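Local coordinates for bifunctional GH43-CE protein (PDB 6MLY), which probably acts on xylan, through a family 43 glycoside hydrolase domain with likely beta-xylosidase activity and a separate domain of carbohydrate esterase type, at residues 203-208 / 263-268; 361-366 / 405-410. All coordinates share one frame; numbering follows the deposited sequence.

Contact 1. Residues 203-208 / 263-268; sequences QLFKVN and FAYLFE
The phenol oxygen of Tyr-265 has two hydrogen-bond partners: OH donates to OE1 of Gln-203 over 2.7 Å and is also hydrogen-bonded to the backbone N of Met-35. Three blades of the five-bladed beta-propeller expected of a family 43 glycoside hydrolase therefore probably meet at one atom, because Gln-203 belongs to the sheet 203-231, Tyr-265 to the middle strand of the sheet 250-282, and Met-35 to the sheet 34-71. The backbones stay well apart, the nearest pair being CA of Gln-203 and CA of Tyr-265 at 11.2 Å, so the two sheets are joined here by side chains alone. Gln-203 and Tyr-265 reach for each other from opposite directions. The C=O...OH angle at OE1 is 145°, with the hydroxyl tilted somewhat out of the carbonyl plane, and the amide is turned 51° against the phenol ring. Its NE2 makes a weak hydrogen bond to O of Met-33, so both ends of the buried amide have polar partners. Gln-203 also lies about 7 Å, side chain to side chain, from Asp-143, the residue predicted to tune the catalytic acid, which places this link close to the probable active site. On the strand 203-207, Phe-205 puts its ring beside the hydroxyl, and that ring also makes a cation-pi contact with Arg-101. The ring meets Tyr-265 edge first: CZ of Phe-205 sits 3.4 Å from OH of Tyr-265, near the planes of both rings.

Contact 2. Residues 361-366 / 405-410; sequences TSFTQA and YGQVGV
Phe-363 opens a type I beta turn that ends at Ala-366, closed by the bond from N of Ala-366 to O of Phe-363 (3.1 Å), and its CA stands 9.2 Å from that of Tyr-405, too far for strand pairing. Just ahead, OG of Ser-362 accepts from N of Thr-364 at 3.3 Å, forming an ST turn. With CG anti to the backbone N (chi1 -178°), Phe-363 extends its ring from the turn toward the strand. There it forms a T-shaped pair: the edge of Phe-363 points at the face of Tyr-405, centroids 5.1 Å apart and planes at 70°, and CD2 of Phe-363 stands over the centre of the tyrosine ring. Both segments belong to the concanavalin A-like domain, a beta-sandwich. Val-408 and Val-410 pack on strand 441-449 of the other sheet, whereas Tyr-405 and Gln-407 project to the loop side. Gln-407 brings NE2 over one face of Phe-363, its amide inclined to the ring rather than stacked flat on it: NE2 lies 3.0 Å above the plane, over its centre, and also makes a weak hydrogen bond to OH of Tyr-494. The same face receives a CH-pi contact from CG of Gln-407, 4.3 Å from the Phe-363 centroid and 25° off the normal. Beyond the turn, O of Thr-364 is hydrogen-bonded to OH of Tyr-91, and NE2 of Gln-365 to O of Lys-88, tying this loop to the glycoside hydrolase domain.

In the fold
Along the chain the two contacts come in series, contact 1 closing before contact 2 opens, and they occupy different domains. Their centres are 40 Å apart and their nearest atoms about 20 Å apart, so neither touches the other. Contact 1 joins two separate three-stranded antiparallel sheets, probably successive blades of the propeller. Contact 2 sets a loop between strands 352-355 and 370-373 against strand 406-411 of the eight-stranded sheet of the sandwich. That sheet also takes in strand 51-52 from the propeller's part of the sequence, evidence that the two domains are joined by strand pairing. The sodium site belongs to the third, esterase-type region.

Contact 1. Residues 203-208 / 263-268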
loop_
_atom_site.group_PDB
_atom_site.type_symbol
_atom_site.label_atom_id
_atom_site.label_comp_id
_atom_site.label_asym_id
_atom_site.label_seq_id
_atom_site.Cartn_x
_atom_site.Cartn_y
_atom_site.Cartn_z
ATOM N N GLN A 203 11.763 25.877 -19.126
ATOM C CA GLN A 203 12.867 26.234 -18.229
ATOM C C GLN A 203 14.043 26.743 -19.072
ATOM O O GLN A 203 14.654 25.978 -19.820
ATOM C CB GLN A 203 13.283 25.036 -17.370
ATOM C CG GLN A 203 12.238 24.624 -16.343
ATOM C CD GLN A 203 12.830 23.816 -15.215
ATOM O OE1 GLN A 203 13.776 24.236 -14.555
ATOM N NE2 GLN A 203 12.265 22.644 -14.977
ATOM N N LEU A 204 14.348 28.039 -18.945
ATOM C CA LEU A 204 15.328 28.701 -19.807
ATOM C C LEU A 204 16.678 28.796 -19.089
ATOM O O LEU A 204 16.745 29.155 -17.910
ATOM C CB LEU A 204 14.818 30.092 -20.194
ATOM C CG LEU A 204 15.696 30.856 -21.186
ATOM C CD1 LEU A 204 15.887 30.066 -22.473
ATOM C CD2 LEU A 204 15.110 32.226 -21.486
ATOM N N PHE A 205 17.742 28.464 -19.833
ATOM C CA PHE A 205 19.124 28.605 -19.394
ATOM C C PHE A 205 19.961 29.173 -20.547
ATOM O O PHE A 205 19.926 28.653 -21.672
ATOM C CB PHE A 205 19.672 27.256 -18.923
ATOM C CG PHE A 205 18.957 26.699 -17.720
ATOM C CD1 PHE A 205 19.462 26.894 -16.443
ATOM C CD2 PHE A 205 17.761 26.019 -17.862
ATOM C CE1 PHE A 205 18.793 26.404 -15.335
ATOM C CE2 PHE A 205 17.091 25.534 -16.752
ATOM C CZ PHE A 205 17.609 25.723 -15.491
ATOM N N LYS A 206 20.693 30.254 -20.260
ATOM C CA LYS A 206 21.708 30.763 -21.158
ATOM C C LYS A 206 23.062 30.181 -20.736
ATOM O O LYS A 206 23.497 30.379 -19.605
ATOM C CB LYS A 206 21.713 32.294 -21.133
ATOM C CG LYS A 206 22.493 32.959 -22.258
ATOM C CD LYS A 206 22.546 34.461 -22.124
ATOM C CE LYS A 206 23.348 35.118 -23.224
ATOM N NZ LYS A 206 23.176 36.590 -23.206
ATOM N N VAL A 207 23.696 29.439 -21.649
ATOM C CA VAL A 207 25.008 28.855 -21.428
ATOM C C VAL A 207 25.895 29.205 -22.619
ATOM O O VAL A 207 25.538 28.926 -23.765
ATOM C CB VAL A 207 24.944 27.328 -21.245
ATOM C CG1 VAL A 207 26.337 26.717 -21.172
ATOM C CG2 VAL A 207 24.118 26.941 -20.032
ATOM N N ASN A 208 27.051 29.803 -22.322
ATOM C CA ASN A 208 28.107 29.981 -23.295
ATOM C C ASN A 208 27.593 30.856 -24.446
ATOM O O ASN A 208 27.878 30.588 -25.614
ATOM C CB ASN A 208 28.604 28.613 -23.776
ATOM C CG ASN A 208 30.060 28.616 -24.182
ATOM O OD1 ASN A 208 30.881 29.276 -23.549
ATOM N ND2 ASN A 208 30.390 27.876 -25.230
ATOM N N PHE A 263 24.866 18.118 -15.891
ATOM C CA PHE A 263 23.797 17.199 -15.561
ATOM C C PHE A 263 22.462 17.812 -15.997
ATOM O O PHE A 263 22.324 19.031 -16.051
ATOM C CB PHE A 263 23.795 16.911 -14.057
ATOM C CG PHE A 263 24.974 16.105 -13.572
ATOM C CD1 PHE A 263 26.143 16.728 -13.166
ATOM C CD2 PHE A 263 24.912 14.720 -13.524
ATOM C CE1 PHE A 263 27.226 15.982 -12.724
ATOM C CE2 PHE A 263 25.995 13.977 -13.081
ATOM C CZ PHE A 263 27.151 14.608 -12.683
ATOM N N ALA A 264 21.494 16.947 -16.311
ATOM C CA ALA A 264 20.106 17.339 -16.538
ATOM C C ALA A 264 19.252 16.808 -15.386
ATOM O O ALA A 264 19.158 15.598 -15.213
ATOM C CB ALA A 264 19.621 16.794 -17.858
ATOM N N TYR A 265 18.651 17.711 -14.601
ATOM C CA TYR A 265 17.723 17.306 -13.544
ATOM C C TYR A 265 16.334 17.128 -14.168
ATOM O O TYR A 265 15.826 18.047 -14.813
ATOM C CB TYR A 265 17.744 18.281 -12.363
ATOM C CG TYR A 265 17.292 19.689 -12.651
ATOM C CD1 TYR A 265 15.960 20.052 -12.545
ATOM C CD2 TYR A 265 18.206 20.672 -13.001
ATOM C CE1 TYR A 265 15.544 21.348 -12.795
ATOM C CE2 TYR A 265 17.808 21.974 -13.260
ATOM C CZ TYR A 265 16.471 22.315 -13.153
ATOM O OH TYR A 265 16.079 23.600 -13.399
ATOM N N LEU A 266 15.772 15.918 -13.999
ATOM C CA LEU A 266 14.498 15.475 -14.591
ATOM C C LEU A 266 13.762 14.574 -13.591
ATOM O O LEU A 266 14.307 14.243 -12.538
ATOM C CB LEU A 266 14.783 14.694 -15.879
ATOM C CG LEU A 266 15.681 15.369 -16.912
ATOM C CD1 LEU A 266 16.234 14.343 -17.892
ATOM C CD2 LEU A 266 14.932 16.469 -17.651
ATOM N N PHE A 267 12.544 14.141 -13.944
ATOM C CA PHE A 267 11.783 13.208 -13.100
ATOM C C PHE A 267 10.975 12.215 -13.948
ATOM O O PHE A 267 10.555 12.528 -15.071
ATOM C CB PHE A 267 10.877 13.967 -12.126
ATOM C CG PHE A 267 9.688 14.666 -12.741
ATOM C CD1 PHE A 267 8.529 13.968 -13.052
ATOM C CD2 PHE A 267 9.713 16.032 -12.976
ATOM C CE1 PHE A 267 7.434 14.616 -13.606
ATOM C CE2 PHE A 267 8.617 16.677 -13.530
ATOM C CZ PHE A 267 7.481 15.971 -13.845
ATOM N N GLU A 268 10.755 11.026 -13.366
ATOM C CA GLU A 268 9.937 9.932 -13.917
ATOM C C GLU A 268 8.621 9.861 -13.135
ATOM O O GLU A 268 8.555 10.323 -12.000
ATOM C CB GLU A 268 10.690 8.604 -13.789
ATOM C CG GLU A 268 10.179 7.496 -14.699
ATOM C CD GLU A 268 10.616 6.091 -14.307
ATOM O OE1 GLU A 268 11.075 5.914 -13.157
ATOM O OE2 GLU A 268 10.489 5.169 -15.149
#

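Contact 2. Residues 361-366 / 405-410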
loop_
_atom_site.group_PDB
_atom_site.type_symbol
_atom_site.label_atom_id
_atom_site.label_comp_id
_atom_site.label_asym_id
_atom_site.label_seq_id
_atom_site.Cartn_x
_atom_site.Cartn_y
_atom_site.Cartn_z
ATOM N N THR A 361 -18.153 14.148 6.707
ATOM C CA THR A 361 -18.779 13.046 5.958
ATOM C C THR A 361 -17.735 12.326 5.094
ATOM O O THR A 361 -18.004 11.258 4.553
ATOM C CB THR A 361 -19.893 13.552 5.031
ATOM O OG1 THR A 361 -20.469 14.732 5.591
ATOM C CG2 THR A 361 -20.964 12.510 4.790
ATOM N N SER A 362 -16.562 12.950 4.948
ATOM C CA SER A 362 -15.488 12.493 4.082
ATOM C C SER A 362 -14.162 12.607 4.841
ATOM O O SER A 362 -13.951 13.571 5.588
ATOM C CB SER A 362 -15.457 13.299 2.800
ATOM O OG SER A 362 -14.385 12.896 1.959
ATOM N N PHE A 363 -13.283 11.621 4.640
ATOM C CA PHE A 363 -11.927 11.661 5.172
ATOM C C PHE A 363 -11.140 12.814 4.525
ATOM O O PHE A 363 -10.355 13.477 5.205
ATOM C CB PHE A 363 -11.232 10.311 4.968
ATOM C CG PHE A 363 -9.829 10.226 5.516
ATOM C CD1 PHE A 363 -9.503 10.793 6.740
ATOM C CD2 PHE A 363 -8.836 9.555 4.818
ATOM C CE1 PHE A 363 -8.217 10.699 7.246
ATOM C CE2 PHE A 363 -7.547 9.466 5.322
ATOM C CZ PHE A 363 -7.241 10.036 6.537
ATOM N N THR A 364 -11.376 13.070 3.228
ATOM C CA THR A 364 -10.558 14.011 2.447
ATOM C C THR A 364 -11.039 15.458 2.647
ATOM O O THR A 364 -10.400 16.395 2.146
ATOM C CB THR A 364 -10.515 13.633 0.959
ATOM O OG1 THR A 364 -11.752 13.994 0.339
ATOM C CG2 THR A 364 -10.219 12.165 0.739
ATOM N N GLN A 365 -12.152 15.636 3.375
ATOM C CA GLN A 365 -12.626 16.965 3.784
ATOM C C GLN A 365 -12.264 17.234 5.255
ATOM O O GLN A 365 -12.699 18.240 5.826
ATOM C CB GLN A 365 -14.136 17.094 3.551
ATOM C CG GLN A 365 -14.553 16.965 2.091
ATOM C CD GLN A 365 -13.872 17.968 1.188
ATOM O OE1 GLN A 365 -13.199 17.600 0.229
ATOM N NE2 GLN A 365 -14.032 19.247 1.495
ATOM N N ALA A 366 -11.453 16.354 5.861
ATOM C CA ALA A 366 -10.989 16.538 7.237
ATOM C C ALA A 366 -9.809 17.522 7.263
ATOM O O ALA A 366 -8.975 17.563 6.340
ATOM C CB ALA A 366 -10.615 15.211 7.850
ATOM N N TYR A 405 -7.208 5.904 -0.643
ATOM C CA TYR A 405 -6.425 5.921 0.597
ATOM C C TYR A 405 -6.593 4.597 1.344
ATOM O O TYR A 405 -7.398 3.759 0.947
ATOM C CB TYR A 405 -6.863 7.079 1.500
ATOM C CG TYR A 405 -8.336 7.115 1.821
ATOM C CD1 TYR A 405 -9.192 7.955 1.128
ATOM C CD2 TYR A 405 -8.883 6.316 2.814
ATOM C CE1 TYR A 405 -10.548 8.000 1.408
ATOM C CE2 TYR A 405 -10.237 6.351 3.109
ATOM C CZ TYR A 405 -11.074 7.198 2.403
ATOM O OH TYR A 405 -12.412 7.254 2.672
ATOM N N GLY A 406 -5.832 4.450 2.437
ATOM C CA GLY A 406 -5.979 3.362 3.396
ATOM C C GLY A 406 -5.733 3.848 4.813
ATOM O O GLY A 406 -4.703 4.441 5.082
ATOM N N GLN A 407 -6.690 3.581 5.712
ATOM C CA GLN A 407 -6.644 4.022 7.110
ATOM C C GLN A 407 -6.330 2.836 8.023
ATOM O O GLN A 407 -6.435 1.688 7.615
ATOM C CB GLN A 407 -7.978 4.648 7.521
ATOM C CG GLN A 407 -8.290 5.939 6.777
ATOM C CD GLN A 407 -9.669 6.471 7.083
ATOM O OE1 GLN A 407 -10.678 5.781 6.918
ATOM N NE2 GLN A 407 -9.721 7.725 7.509
ATOM N N VAL A 408 -5.920 3.158 9.252
ATOM C CA VAL A 408 -5.872 2.232 10.378
ATOM C C VAL A 408 -5.823 3.076 11.656
ATOM O O VAL A 408 -4.899 3.882 11.821
ATOM C CB VAL A 408 -4.684 1.252 10.297
ATOM C CG1 VAL A 408 -3.336 1.952 10.395
ATOM C CG2 VAL A 408 -4.792 0.166 11.354
ATOM N N GLY A 409 -6.823 2.906 12.532
ATOM C CA GLY A 409 -6.994 3.782 13.695
ATOM C C GLY A 409 -8.045 3.288 14.676
ATOM O O GLY A 409 -8.698 2.266 14.459
ATOM N N VAL A 410 -8.199 4.049 15.766
ATOM C CA VAL A 410 -9.141 3.764 16.837
ATOM C C VAL A 410 -10.408 4.597 16.617
ATOM O O VAL A 410 -10.425 5.792 16.877
ATOM C CB VAL A 410 -8.510 4.047 18.214
ATOM C CG1 VAL A 410 -9.543 4.036 19.334
ATOM C CG2 VAL A 410 -7.383 3.071 18.514
#